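Local atomic coordinates of protein FimX (PDB entry 3HV9), a protein that carries an EAL domain, a modified barrel of strands enclosed by helices, which is the part of the protein modelled here. Residues A[30-35]-A[48-53]; A[42-47]-A[99-104]; A[84-89]-A[119-124]; A[104-109]-A[134-139]. One frame throughout, in Å; residues are numbered along the deposited sequence.

Following the chain from its N terminus, contact 1 closes a short hairpin, strand 30-39 turning back as strand 46-54. Residues 42-47, the turn and the first residues of strand 46-54, are met by 99-104 only after the chain has passed through helix 77-97; contact 2 therefore crosses contact 1. Contact 3 reaches from 84-89, within the loop of contact 2, to 119-124 beyond it, packing helix 77-97 against helix 118-128. Contact 4 starts at Leu104, where contact 2 ends, and crosses contact 3 to reach strand 136-141. None nests within another. Contacts 1, 2 and 4 join four successive strands, while contact 3 joins two of the helices outside them.

Contact 1: residues A[30-35]-A[48-53]; sequences FRLLFQ and YEVLLR
Arg31 and Arg53, Leu33 and Leu51, and Gln35 and Glu49 each exchange two backbone hydrogen bonds, six in all. Leu33 N lies 2.8 Å from Leu51 O. The longest of the six, Glu49 N to Gln35 O, is 3.0 Å. This is the regular pattern of an antiparallel hairpin. Leu32, Phe34, Tyr48 and Val50 turn their polar backbone atoms outward: Leu32 N meets a glycerol, Phe34 pairs with Ser253, Tyr48 bonds with Lys103 and Phe105, and Val50 with Phe105.

Glu49 begins Glu-Val-Leu, the counterpart here of the Glu-Ala-Leu that names the family. Its extended chain, with CG anti to the backbone N (chi1 -176°), carries the carboxylate to many partners: OE1 forms a salt bridge with Lys190 and a hydrogen bond with Gln245; OE2 is hydrogen-bonded to His107, Gln139 and a glycerol. Water 1, 2.8 Å from both Gln35 OE1 and Glu49 OE1, can link the pair, though acceptors compete for its protons; Gln35 NE2 goes to Gln250 O. Arg53 bends at chi2 (-68°), bringing NH1 back within 3.0 Å of Leu52 O, while Leu33 CD1 lies over one guanidinium face and 3.4 Å from Arg53 CG.

On the other face, Leu52 CD1 fits 3.6 Å from Phe30 CD1. Apolar residues suit this side, because Leu32, Phe34, Val50 and Leu52 lie under helix 77-97, Phe30 reaches helix 17-24, and strand 102-107 flanks Val50.

Contact 2: residues A[42-47]-A[99-104]; sequences GDSHEN and GHQTKL
Glu46 is held through both of its backbone polar atoms: its N donates to Gln101 O (2.9 Å), and its O accepts from Lys103 N (3.0 Å). These two backbone bonds start the parallel pairing of Glu46 with Thr102 and Asn47 with Lys103. Strand 46-54 thus meets strand 102-107 after a beta-alpha-beta crossover through helices, the connection on which barrels of this kind are built.

Among the polar side chains, Ser44 OG donates in the amide plane to a lone pair of Gln101 OE1 (2.8 Å). His100 ND1 offers only weak bonds to the Glu46 carboxylate. Water 2 joins Asp43 OD2 to Lys103 NZ (2.7 Å from NZ), and Asp43 OD1 closes an Asx turn with His45 N. Lys103 NZ is also hydrogen-bonded to Gln165.

His45 supplies a flat surface. Lys103 CE lies 3.9 Å from the centroid of its ring, over one face, and Gln101 OE1 is over the other. Long and flexible, Lys103 runs extended beside Asn47, then bends at chi3 (-65°) to reach the ring.

Contact 3: residues A[84-89]-A[119-124]; sequences VILNSI and LPWLGV
Trp121 pushes the six-membered end of its indole, edge first, into the shallow hollow between Ile85 and Leu86. Trp121 CZ3 lies 3.9 Å from Ile85 CG2, and CZ2 comes within 3.7 Å of Leu86 CG; both partners are near the ring plane, so the edge of the indole makes the contact. Trp121 suits the place through its length: with CG anti to the backbone N (chi1 169°), the indole spans much of the gap between helix axes 11.4 Å apart.

The segments run nearly parallel, 20° apart, as neighbouring outer helices do in a barrel of alternating strands and helices. Helix 77-97 precedes strand 102-107 and helix 118-128 precedes strand 136-141, so the two lie side by side over adjacent strands.

A second bump is Leu122 CD2, which projects toward the groove between Ile85 and Ile89, one helical turn apart. It is 4.2 Å from Ile89 CD1 and 4.3 Å from Ile85 CG2, a looser fit than that of the indole. Ile85 lines the groove with its CG2 branch and Ile89 reaches in with CD1, the end of its longer arm. Around the helix, Val84 and Ser88 instead face the strands, and Ser88 OG returns its hydrogen bond to Val84 O (2.8 Å), which lets a small polar side chain be buried.

Contact 4: residues A[104-109]-A[134-139]; sequences LFVHLS and ESLVFQ. With GOL (glycerol), chain D.
Gln139 NE2, beside His107, donates to O2 of the glycerol (2.6 Å) and also to Glu49 OE2. His107 NE2 turns to that same carboxylate oxygen; it lies 3.4 Å from Gln139 NE2 without bonding it, the imidazole and amide planes only 27° apart. The chain of Gln139 is extended, CG anti to the backbone N (chi1 -180°), which suits a long side chain that must reach this cluster. Glycerol C3 rests over one face of the His107 ring.

Farther back along the strands, on the same face of the sheet, Val137 CB sits 3.9 Å from the centroid of the Phe105 ring, above its face, and Phe188 meets that ring edge-to-face. Leu108 CD1 packs against Phe138 CD1 (3.8 Å) on the helix side, toward helix 118-128. Parallel backbone bonds, among them Val106 N to Val137 O (2.7 Å), hold the register. Polar His107 and Gln139 toward the C-terminal ends of parallel strands 102-107 and 136-141, where glycerol settles, are typical of the pocket end of TIM-barrel-like folds such as the EAL domain.

Contact 1: residues A[30-35]-A[48-53]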
loop_
_atom_site.group_PDB
_atom_site.type_symbol
_atom_site.label_atom_id
_atom_site.label_comp_id
_atom_site.label_asym_id
_atom_site.label_seq_id
_atom_site.Cartn_x
_atom_site.Cartn_y
_atom_site.Cartn_z
ATOM N N PHE A 30 -10.698 -13.083 4.024
ATOM C CA PHE A 30 -9.550 -12.205 4.168
ATOM C C PHE A 30 -9.829 -11.258 5.319
ATOM O O PHE A 30 -10.954 -11.137 5.798
ATOM C CB PHE A 30 -9.274 -11.395 2.903
ATOM C CG PHE A 30 -8.745 -12.208 1.775
ATOM C CD1 PHE A 30 -7.415 -12.574 1.738
ATOM C CD2 PHE A 30 -9.574 -12.604 0.742
ATOM C CE1 PHE A 30 -6.925 -13.342 0.702
ATOM C CE2 PHE A 30 -9.089 -13.369 -0.299
ATOM C CZ PHE A 30 -7.767 -13.741 -0.323
ATOM N N ARG A 31 -8.776 -10.593 5.758
ATOM C CA ARG A 31 -8.858 -9.622 6.834
ATOM C C ARG A 31 -7.976 -8.442 6.450
ATOM O O ARG A 31 -6.805 -8.623 6.100
ATOM C CB ARG A 31 -8.344 -10.231 8.141
ATOM C CG ARG A 31 -8.650 -9.403 9.376
ATOM C CD ARG A 31 -9.831 -9.978 10.163
ATOM N NE ARG A 31 -10.909 -10.456 9.301
ATOM C CZ ARG A 31 -11.856 -11.298 9.702
ATOM N NH1 ARG A 31 -12.800 -11.698 8.857
ATOM N NH2 ARG A 31 -11.848 -11.749 10.951
ATOM N N LEU A 32 -8.532 -7.246 6.521
ATOM C CA LEU A 32 -7.787 -6.056 6.198
ATOM C C LEU A 32 -7.225 -5.501 7.487
ATOM O O LEU A 32 -7.905 -5.491 8.507
ATOM C CB LEU A 32 -8.718 -5.040 5.549
ATOM C CG LEU A 32 -8.578 -4.756 4.058
ATOM C CD1 LEU A 32 -7.837 -5.850 3.306
ATOM C CD2 LEU A 32 -9.941 -4.509 3.484
ATOM N N LEU A 33 -5.981 -5.042 7.446
ATOM C CA LEU A 33 -5.421 -4.328 8.581
ATOM C C LEU A 33 -5.020 -2.961 8.084
ATOM O O LEU A 33 -4.850 -2.770 6.875
ATOM C CB LEU A 33 -4.200 -5.071 9.148
ATOM C CG LEU A 33 -4.359 -6.514 9.634
ATOM C CD1 LEU A 33 -3.001 -7.095 9.976
ATOM C CD2 LEU A 33 -5.254 -6.581 10.841
ATOM N N PHE A 34 -4.849 -2.016 9.011
ATOM C CA PHE A 34 -4.504 -0.638 8.651
ATOM C C PHE A 34 -3.381 -0.109 9.525
ATOM O O PHE A 34 -3.452 -0.187 10.750
ATOM C CB PHE A 34 -5.739 0.252 8.790
ATOM C CG PHE A 34 -6.948 -0.308 8.107
ATOM C CD1 PHE A 34 -7.223 0.004 6.777
ATOM C CD2 PHE A 34 -7.805 -1.161 8.782
ATOM C CE1 PHE A 34 -8.343 -0.527 6.136
ATOM C CE2 PHE A 34 -8.919 -1.701 8.147
ATOM C CZ PHE A 34 -9.189 -1.377 6.821
ATOM N N GLN A 35 -2.345 0.428 8.899
ATOM C CA GLN A 35 -1.241 1.014 9.638
ATOM C C GLN A 35 -1.116 2.482 9.281
ATOM O O GLN A 35 -0.833 2.824 8.135
ATOM C CB GLN A 35 0.083 0.299 9.358
ATOM C CG GLN A 35 1.231 0.808 10.246
ATOM C CD GLN A 35 2.430 -0.141 10.266
ATOM O OE1 GLN A 35 2.642 -0.890 9.324
ATOM N NE2 GLN A 35 3.216 -0.106 11.347
ATOM N N TYR A 48 -3.917 5.965 6.071
ATOM C CA TYR A 48 -3.624 4.593 6.460
ATOM C C TYR A 48 -3.164 3.776 5.273
ATOM O O TYR A 48 -3.702 3.918 4.168
ATOM C CB TYR A 48 -4.866 3.910 6.966
ATOM C CG TYR A 48 -5.395 4.358 8.300
ATOM C CD1 TYR A 48 -5.025 3.690 9.464
ATOM C CD2 TYR A 48 -6.312 5.402 8.399
ATOM C CE1 TYR A 48 -5.537 4.061 10.706
ATOM C CE2 TYR A 48 -6.843 5.782 9.637
ATOM C CZ TYR A 48 -6.447 5.100 10.782
ATOM O OH TYR A 48 -6.936 5.437 12.012
ATOM N N GLU A 49 -2.188 2.904 5.506
ATOM C CA GLU A 49 -1.814 1.895 4.518
ATOM C C GLU A 49 -2.632 0.659 4.825
ATOM O O GLU A 49 -2.769 0.282 5.993
ATOM C CB GLU A 49 -0.327 1.552 4.610
ATOM C CG GLU A 49 0.142 0.557 3.534
ATOM C CD GLU A 49 1.574 0.108 3.746
ATOM O OE1 GLU A 49 2.168 0.500 4.782
ATOM O OE2 GLU A 49 2.110 -0.624 2.881
ATOM N N VAL A 50 -3.204 0.039 3.799
ATOM C CA VAL A 50 -3.915 -1.214 4.029
ATOM C C VAL A 50 -3.051 -2.449 3.781
ATOM O O VAL A 50 -2.206 -2.489 2.885
ATOM C CB VAL A 50 -5.355 -1.258 3.411
ATOM C CG1 VAL A 50 -5.617 -0.057 2.553
ATOM C CG2 VAL A 50 -5.650 -2.584 2.710
ATOM N N LEU A 51 -3.227 -3.424 4.659
ATOM C CA LEU A 51 -2.399 -4.621 4.678
ATOM C C LEU A 51 -3.327 -5.827 4.662
ATOM O O LEU A 51 -4.409 -5.809 5.246
ATOM C CB LEU A 51 -1.518 -4.630 5.929
ATOM C CG LEU A 51 -0.493 -3.487 6.063
ATOM C CD1 LEU A 51 0.268 -3.597 7.369
ATOM C CD2 LEU A 51 0.506 -3.465 4.905
ATOM N N LEU A 52 -2.935 -6.862 3.950
ATOM C CA LEU A 52 -3.838 -7.970 3.758
ATOM C C LEU A 52 -3.391 -9.156 4.603
ATOM O O LEU A 52 -2.203 -9.477 4.655
ATOM C CB LEU A 52 -3.874 -8.355 2.274
ATOM C CG LEU A 52 -4.797 -9.527 1.941
ATOM C CD1 LEU A 52 -6.248 -9.143 2.111
ATOM C CD2 LEU A 52 -4.534 -10.027 0.553
ATOM N N ARG A 53 -4.347 -9.784 5.272
ATOM C CA ARG A 53 -4.117 -11.068 5.929
ATOM C C ARG A 53 -5.168 -12.081 5.487
ATOM O O ARG A 53 -6.295 -11.719 5.133
ATOM C CB ARG A 53 -4.163 -10.911 7.448
ATOM C CG ARG A 53 -3.123 -9.899 8.004
ATOM C CD ARG A 53 -1.659 -10.377 7.853
ATOM N NE ARG A 53 -0.707 -9.467 8.505
ATOM C CZ ARG A 53 0.004 -8.545 7.860
ATOM N NH1 ARG A 53 -0.114 -8.416 6.541
ATOM N NH2 ARG A 53 0.832 -7.750 8.529
HETATM O O HOH W 1 3.382 -1.174 6.600
#

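Contact 2: residues A[42-47]-A[99-104]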
loop_
_atom_site.group_PDB
_atom_site.type_symbol
_atom_site.label_atom_id
_atom_site.label_comp_id
_atom_site.label_asym_id
_atom_site.label_seq_id
_atom_site.Cartn_x
_atom_site.Cartn_y
_atom_site.Cartn_z
ATOM N N GLY A 42 1.854 18.823 8.444
ATOM C CA GLY A 42 0.541 19.439 8.502
ATOM C C GLY A 42 -0.535 18.936 7.543
ATOM O O GLY A 42 -1.459 19.672 7.210
ATOM N N ASP A 43 -0.434 17.690 7.101
ATOM C CA ASP A 43 -1.514 17.061 6.347
ATOM C C ASP A 43 -2.713 16.783 7.265
ATOM O O ASP A 43 -2.579 16.152 8.309
ATOM C CB ASP A 43 -1.000 15.762 5.727
ATOM C CG ASP A 43 -1.987 15.130 4.780
ATOM O OD1 ASP A 43 -3.132 15.611 4.679
ATOM O OD2 ASP A 43 -1.605 14.134 4.130
ATOM N N SER A 44 -3.888 17.260 6.872
ATOM C CA SER A 44 -5.109 17.041 7.653
ATOM C C SER A 44 -5.641 15.602 7.556
ATOM O O SER A 44 -6.281 15.104 8.484
ATOM C CB SER A 44 -6.201 18.034 7.222
ATOM O OG SER A 44 -6.301 18.109 5.804
ATOM N N HIS A 45 -5.374 14.946 6.430
ATOM C CA HIS A 45 -5.939 13.630 6.151
ATOM C C HIS A 45 -5.534 12.594 7.204
ATOM O O HIS A 45 -4.465 12.677 7.790
ATOM C CB HIS A 45 -5.511 13.131 4.759
ATOM C CG HIS A 45 -5.958 14.000 3.625
ATOM N ND1 HIS A 45 -7.270 14.065 3.207
ATOM C CD2 HIS A 45 -5.260 14.817 2.801
ATOM C CE1 HIS A 45 -7.365 14.900 2.187
ATOM N NE2 HIS A 45 -6.158 15.365 1.917
ATOM N N GLU A 46 -6.417 11.632 7.438
ATOM C CA GLU A 46 -6.115 10.441 8.208
ATOM C C GLU A 46 -5.600 9.367 7.240
ATOM O O GLU A 46 -6.388 8.604 6.683
ATOM C CB GLU A 46 -7.385 9.946 8.917
ATOM C CG GLU A 46 -7.857 10.843 10.048
ATOM C CD GLU A 46 -9.134 10.334 10.693
ATOM O OE1 GLU A 46 -9.727 9.368 10.162
ATOM O OE2 GLU A 46 -9.544 10.899 11.729
ATOM N N ASN A 47 -4.283 9.334 7.025
ATOM C CA ASN A 47 -3.652 8.391 6.103
ATOM C C ASN A 47 -3.387 7.009 6.706
ATOM O O ASN A 47 -2.703 6.897 7.719
ATOM C CB ASN A 47 -2.320 8.964 5.611
ATOM C CG ASN A 47 -2.480 10.289 4.876
ATOM O OD1 ASN A 47 -2.026 11.334 5.344
ATOM N ND2 ASN A 47 -3.121 10.246 3.723
ATOM N N GLY A 99 -17.625 12.329 7.800
ATOM C CA GLY A 99 -16.756 13.476 7.976
ATOM C C GLY A 99 -15.308 13.167 8.301
ATOM O O GLY A 99 -14.526 14.080 8.569
ATOM N N HIS A 100 -14.933 11.891 8.287
ATOM C CA HIS A 100 -13.527 11.544 8.440
ATOM C C HIS A 100 -12.757 11.821 7.146
ATOM O O HIS A 100 -13.128 11.340 6.072
ATOM C CB HIS A 100 -13.366 10.078 8.834
ATOM C CG HIS A 100 -13.722 9.791 10.256
ATOM N ND1 HIS A 100 -12.802 9.855 11.281
ATOM C CD2 HIS A 100 -14.897 9.425 10.823
ATOM C CE1 HIS A 100 -13.395 9.545 12.420
ATOM N NE2 HIS A 100 -14.666 9.283 12.171
ATOM N N GLN A 101 -11.676 12.587 7.259
ATOM C CA GLN A 101 -10.794 12.871 6.129
ATOM C C GLN A 101 -9.850 11.705 5.820
ATOM O O GLN A 101 -8.639 11.908 5.663
ATOM C CB GLN A 101 -9.906 14.069 6.450
ATOM C CG GLN A 101 -10.510 15.437 6.303
ATOM C CD GLN A 101 -9.431 16.510 6.280
ATOM O OE1 GLN A 101 -8.590 16.542 5.376
ATOM N NE2 GLN A 101 -9.438 17.382 7.284
ATOM N N THR A 102 -10.369 10.491 5.721
ATOM C CA THR A 102 -9.458 9.368 5.570
ATOM C C THR A 102 -9.025 9.040 4.141
ATOM O O THR A 102 -9.776 9.196 3.195
ATOM C CB THR A 102 -9.895 8.135 6.375
ATOM O OG1 THR A 102 -9.534 6.931 5.677
ATOM C CG2 THR A 102 -11.358 8.169 6.638
ATOM N N LYS A 103 -7.780 8.595 4.015
ATOM C CA LYS A 103 -7.188 8.265 2.732
ATOM C C LYS A 103 -6.437 6.941 2.894
ATOM O O LYS A 103 -5.769 6.737 3.904
ATOM C CB LYS A 103 -6.222 9.371 2.321
ATOM C CG LYS A 103 -5.574 9.146 0.981
ATOM C CD LYS A 103 -4.595 10.254 0.655
ATOM C CE LYS A 103 -5.292 11.589 0.497
ATOM N NZ LYS A 103 -4.348 12.544 -0.149
ATOM N N LEU A 104 -6.555 6.041 1.919
ATOM C CA LEU A 104 -5.946 4.723 2.020
ATOM C C LEU A 104 -4.922 4.466 0.941
ATOM O O LEU A 104 -5.184 4.681 -0.235
ATOM C CB LEU A 104 -6.993 3.613 1.959
ATOM C CG LEU A 104 -8.110 3.632 3.001
ATOM C CD1 LEU A 104 -9.060 2.454 2.783
ATOM C CD2 LEU A 104 -7.514 3.604 4.401
HETATM O O HOH W 2 -2.752 12.661 2.066
HETATM O O HOH W 3 -5.370 15.288 -1.256
#

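Contact 3: residues A[84-89]-A[119-124]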
loop_
_atom_site.group_PDB
_atom_site.type_symbol
_atom_site.label_atom_id
_atom_site.label_comp_id
_atom_site.label_asym_id
_atom_site.label_seq_id
_atom_site.Cartn_x
_atom_site.Cartn_y
_atom_site.Cartn_z
ATOM N N VAL A 84 -9.359 -6.395 -2.299
ATOM C CA VAL A 84 -8.845 -5.378 -1.396
ATOM C C VAL A 84 -9.323 -4.013 -1.839
ATOM O O VAL A 84 -9.835 -3.229 -1.038
ATOM C CB VAL A 84 -7.294 -5.404 -1.340
ATOM C CG1 VAL A 84 -6.769 -4.300 -0.422
ATOM C CG2 VAL A 84 -6.836 -6.753 -0.865
ATOM N N ILE A 85 -9.166 -3.725 -3.125
ATOM C CA ILE A 85 -9.617 -2.442 -3.637
ATOM C C ILE A 85 -11.101 -2.219 -3.361
ATOM O O ILE A 85 -11.492 -1.170 -2.837
ATOM C CB ILE A 85 -9.318 -2.282 -5.123
ATOM C CG1 ILE A 85 -7.805 -2.290 -5.329
ATOM C CG2 ILE A 85 -9.901 -0.968 -5.618
ATOM C CD1 ILE A 85 -7.358 -2.443 -6.767
ATOM N N LEU A 86 -11.924 -3.205 -3.692
ATOM C CA LEU A 86 -13.358 -3.074 -3.469
ATOM C C LEU A 86 -13.665 -2.779 -2.010
ATOM O O LEU A 86 -14.473 -1.905 -1.695
ATOM C CB LEU A 86 -14.077 -4.366 -3.852
ATOM C CG LEU A 86 -14.954 -4.445 -5.084
ATOM C CD1 LEU A 86 -15.895 -5.620 -4.864
ATOM C CD2 LEU A 86 -15.731 -3.140 -5.299
ATOM N N ASN A 87 -13.053 -3.534 -1.102
ATOM C CA ASN A 87 -13.372 -3.335 0.310
ATOM C C ASN A 87 -12.801 -2.023 0.829
ATOM O O ASN A 87 -13.417 -1.343 1.652
ATOM C CB ASN A 87 -12.951 -4.547 1.155
ATOM C CG ASN A 87 -13.916 -5.718 0.995
ATOM O OD1 ASN A 87 -13.737 -6.577 0.120
ATOM N ND2 ASN A 87 -14.975 -5.726 1.802
ATOM N N SER A 88 -11.647 -1.635 0.295
ATOM C CA SER A 88 -11.051 -0.355 0.658
ATOM C C SER A 88 -11.960 0.782 0.251
ATOM O O SER A 88 -12.188 1.722 1.025
ATOM C CB SER A 88 -9.667 -0.200 0.017
ATOM O OG SER A 88 -8.782 -1.180 0.549
ATOM N N ILE A 89 -12.479 0.698 -0.972
ATOM C CA ILE A 89 -13.432 1.686 -1.471
ATOM C C ILE A 89 -14.665 1.756 -0.571
ATOM O O ILE A 89 -15.123 2.847 -0.209
ATOM C CB ILE A 89 -13.863 1.375 -2.927
ATOM C CG1 ILE A 89 -12.738 1.719 -3.911
ATOM C CG2 ILE A 89 -15.115 2.141 -3.270
ATOM C CD1 ILE A 89 -12.927 1.146 -5.330
ATOM N N LEU A 119 -8.070 -0.468 -14.776
ATOM C CA LEU A 119 -8.631 0.869 -14.975
ATOM C C LEU A 119 -10.140 0.907 -15.274
ATOM O O LEU A 119 -10.887 1.670 -14.647
ATOM C CB LEU A 119 -7.882 1.573 -16.103
ATOM C CG LEU A 119 -6.944 2.706 -15.695
ATOM C CD1 LEU A 119 -6.582 2.597 -14.240
ATOM C CD2 LEU A 119 -5.700 2.749 -16.576
ATOM N N PRO A 120 -10.590 0.107 -16.249
ATOM C CA PRO A 120 -12.019 0.171 -16.566
ATOM C C PRO A 120 -12.826 -0.243 -15.349
ATOM O O PRO A 120 -13.770 0.438 -14.956
ATOM C CB PRO A 120 -12.183 -0.880 -17.676
ATOM C CG PRO A 120 -10.817 -1.032 -18.276
ATOM C CD PRO A 120 -9.849 -0.798 -17.151
ATOM N N TRP A 121 -12.455 -1.371 -14.758
ATOM C CA TRP A 121 -13.191 -1.888 -13.615
ATOM C C TRP A 121 -13.136 -0.883 -12.465
ATOM O O TRP A 121 -14.127 -0.652 -11.768
ATOM C CB TRP A 121 -12.634 -3.255 -13.206
ATOM C CG TRP A 121 -13.135 -3.771 -11.898
ATOM C CD1 TRP A 121 -14.233 -4.564 -11.687
ATOM C CD2 TRP A 121 -12.541 -3.552 -10.609
ATOM N NE1 TRP A 121 -14.371 -4.834 -10.337
ATOM C CE2 TRP A 121 -13.348 -4.223 -9.655
ATOM C CE3 TRP A 121 -11.419 -2.838 -10.165
ATOM C CZ2 TRP A 121 -13.061 -4.206 -8.277
ATOM C CZ3 TRP A 121 -11.129 -2.823 -8.793
ATOM C CH2 TRP A 121 -11.952 -3.510 -7.868
ATOM N N LEU A 122 -11.978 -0.261 -12.292
ATOM C CA LEU A 122 -11.765 0.659 -11.180
ATOM C C LEU A 122 -12.694 1.860 -11.340
ATOM O O LEU A 122 -13.322 2.319 -10.375
ATOM C CB LEU A 122 -10.308 1.128 -11.177
ATOM C CG LEU A 122 -9.615 1.486 -9.865
ATOM C CD1 LEU A 122 -8.610 2.606 -10.124
ATOM C CD2 LEU A 122 -10.597 1.852 -8.752
ATOM N N GLY A 123 -12.766 2.369 -12.570
ATOM C CA GLY A 123 -13.613 3.504 -12.891
ATOM C C GLY A 123 -15.034 3.294 -12.404
ATOM O O GLY A 123 -15.653 4.189 -11.819
ATOM N N VAL A 124 -15.564 2.098 -12.616
ATOM C CA VAL A 124 -16.937 1.860 -12.182
ATOM C C VAL A 124 -17.059 1.531 -10.693
ATOM O O VAL A 124 -18.078 1.841 -10.075
ATOM C CB VAL A 124 -17.710 0.873 -13.124
ATOM C CG1 VAL A 124 -16.776 0.211 -14.105
ATOM C CG2 VAL A 124 -18.483 -0.163 -12.341
#

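Contact 4: residues A[104-109]-A[134-139]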
loop_
_atom_site.group_PDB
_atom_site.type_symbol
_atom_site.label_atom_id
_atom_site.label_comp_id
_atom_site.label_asym_id
_atom_site.label_seq_id
_atom_site.Cartn_x
_atom_site.Cartn_y
_atom_site.Cartn_z
ATOM N N LEU A 104 -6.555 6.041 1.919
ATOM C CA LEU A 104 -5.946 4.723 2.020
ATOM C C LEU A 104 -4.922 4.466 0.941
ATOM O O LEU A 104 -5.184 4.681 -0.235
ATOM C CB LEU A 104 -6.993 3.613 1.959
ATOM C CG LEU A 104 -8.110 3.632 3.001
ATOM C CD1 LEU A 104 -9.060 2.454 2.783
ATOM C CD2 LEU A 104 -7.514 3.604 4.401
ATOM N N PHE A 105 -3.759 3.975 1.363
ATOM C CA PHE A 105 -2.714 3.523 0.462
ATOM C C PHE A 105 -2.939 2.028 0.206
ATOM O O PHE A 105 -2.945 1.224 1.138
ATOM C CB PHE A 105 -1.334 3.759 1.112
ATOM C CG PHE A 105 -0.925 5.210 1.149
ATOM C CD1 PHE A 105 0.156 5.658 0.412
ATOM C CD2 PHE A 105 -1.632 6.119 1.901
ATOM C CE1 PHE A 105 0.527 6.990 0.429
ATOM C CE2 PHE A 105 -1.275 7.461 1.930
ATOM C CZ PHE A 105 -0.183 7.899 1.199
ATOM N N VAL A 106 -3.121 1.654 -1.051
ATOM C CA VAL A 106 -3.479 0.280 -1.393
ATOM C C VAL A 106 -2.413 -0.293 -2.327
ATOM O O VAL A 106 -1.997 0.356 -3.291
ATOM C CB VAL A 106 -4.890 0.218 -2.067
ATOM C CG1 VAL A 106 -5.254 -1.210 -2.480
ATOM C CG2 VAL A 106 -5.953 0.783 -1.136
ATOM N N HIS A 107 -1.961 -1.502 -2.032
ATOM C CA HIS A 107 -0.927 -2.137 -2.831
ATOM C C HIS A 107 -1.502 -2.681 -4.120
ATOM O O HIS A 107 -2.620 -3.192 -4.158
ATOM C CB HIS A 107 -0.306 -3.328 -2.085
ATOM C CG HIS A 107 0.279 -2.989 -0.750
ATOM N ND1 HIS A 107 0.971 -3.911 0.015
ATOM C CD2 HIS A 107 0.282 -1.836 -0.036
ATOM C CE1 HIS A 107 1.366 -3.342 1.137
ATOM N NE2 HIS A 107 0.960 -2.083 1.136
ATOM N N LEU A 108 -0.700 -2.611 -5.168
ATOM C CA LEU A 108 -0.979 -3.335 -6.382
ATOM C C LEU A 108 0.151 -4.301 -6.621
ATOM O O LEU A 108 1.310 -3.912 -6.580
ATOM C CB LEU A 108 -1.056 -2.375 -7.564
ATOM C CG LEU A 108 -2.279 -1.482 -7.522
ATOM C CD1 LEU A 108 -2.283 -0.532 -8.707
ATOM C CD2 LEU A 108 -3.519 -2.350 -7.497
ATOM N N SER A 109 -0.190 -5.558 -6.886
ATOM C CA SER A 109 0.793 -6.536 -7.329
ATOM C C SER A 109 1.236 -6.246 -8.774
ATOM O O SER A 109 0.635 -5.412 -9.463
ATOM C CB SER A 109 0.181 -7.931 -7.254
ATOM O OG SER A 109 -0.901 -8.012 -8.162
ATOM N N GLU A 134 -9.359 11.905 -4.776
ATOM C CA GLU A 134 -8.122 11.765 -4.021
ATOM C C GLU A 134 -8.379 11.221 -2.603
ATOM O O GLU A 134 -8.073 11.858 -1.578
ATOM C CB GLU A 134 -7.361 13.094 -4.023
ATOM C CG GLU A 134 -7.483 13.828 -5.372
ATOM C CD GLU A 134 -6.167 14.420 -5.857
ATOM O OE1 GLU A 134 -5.492 15.095 -5.045
ATOM O OE2 GLU A 134 -5.813 14.213 -7.048
ATOM N N SER A 135 -8.985 10.038 -2.566
ATOM C CA SER A 135 -9.228 9.330 -1.324
ATOM C C SER A 135 -8.447 8.005 -1.359
ATOM O O SER A 135 -8.296 7.329 -0.340
ATOM C CB SER A 135 -10.731 9.138 -1.096
ATOM O OG SER A 135 -11.272 8.251 -2.040
ATOM N N LEU A 136 -7.896 7.691 -2.530
ATOM C CA LEU A 136 -7.174 6.451 -2.762
ATOM C C LEU A 136 -5.765 6.735 -3.294
ATOM O O LEU A 136 -5.584 7.557 -4.173
ATOM C CB LEU A 136 -7.947 5.609 -3.772
ATOM C CG LEU A 136 -8.318 4.168 -3.432
ATOM C CD1 LEU A 136 -8.848 4.059 -2.032
ATOM C CD2 LEU A 136 -9.363 3.675 -4.407
ATOM N N VAL A 137 -4.763 6.065 -2.736
ATOM C CA VAL A 137 -3.395 6.135 -3.247
ATOM C C VAL A 137 -2.923 4.719 -3.536
ATOM O O VAL A 137 -2.886 3.864 -2.644
ATOM C CB VAL A 137 -2.396 6.749 -2.225
ATOM C CG1 VAL A 137 -1.018 6.795 -2.821
ATOM C CG2 VAL A 137 -2.836 8.133 -1.751
ATOM N N PHE A 138 -2.576 4.461 -4.783
ATOM C CA PHE A 138 -2.135 3.143 -5.170
ATOM C C PHE A 138 -0.643 3.072 -5.086
ATOM O O PHE A 138 0.057 3.969 -5.545
ATOM C CB PHE A 138 -2.612 2.810 -6.563
ATOM C CG PHE A 138 -4.086 2.606 -6.630
ATOM C CD1 PHE A 138 -4.632 1.358 -6.393
ATOM C CD2 PHE A 138 -4.931 3.672 -6.886
ATOM C CE1 PHE A 138 -6.000 1.168 -6.436
ATOM C CE2 PHE A 138 -6.299 3.497 -6.922
ATOM C CZ PHE A 138 -6.835 2.237 -6.705
ATOM N N GLN A 139 -0.165 1.983 -4.500
ATOM C CA GLN A 139 1.225 1.885 -4.099
ATOM C C GLN A 139 1.877 0.761 -4.865
ATOM O O GLN A 139 1.456 -0.404 -4.775
ATOM C CB GLN A 139 1.291 1.631 -2.586
ATOM C CG GLN A 139 2.689 1.502 -1.989
ATOM C CD GLN A 139 2.649 1.526 -0.468
ATOM O OE1 GLN A 139 2.266 2.524 0.136
ATOM N NE2 GLN A 139 3.045 0.421 0.157
HETATM C C1 GOL D . 4.571 -3.738 -1.291
HETATM O O1 GOL D . 4.829 -3.546 0.088
HETATM C C2 GOL D . 4.377 -2.388 -1.990
HETATM O O2 GOL D . 4.544 -1.371 -1.033
HETATM C C3 GOL D . 2.994 -2.243 -2.640
HETATM O O3 GOL D . 2.730 -3.300 -3.546
#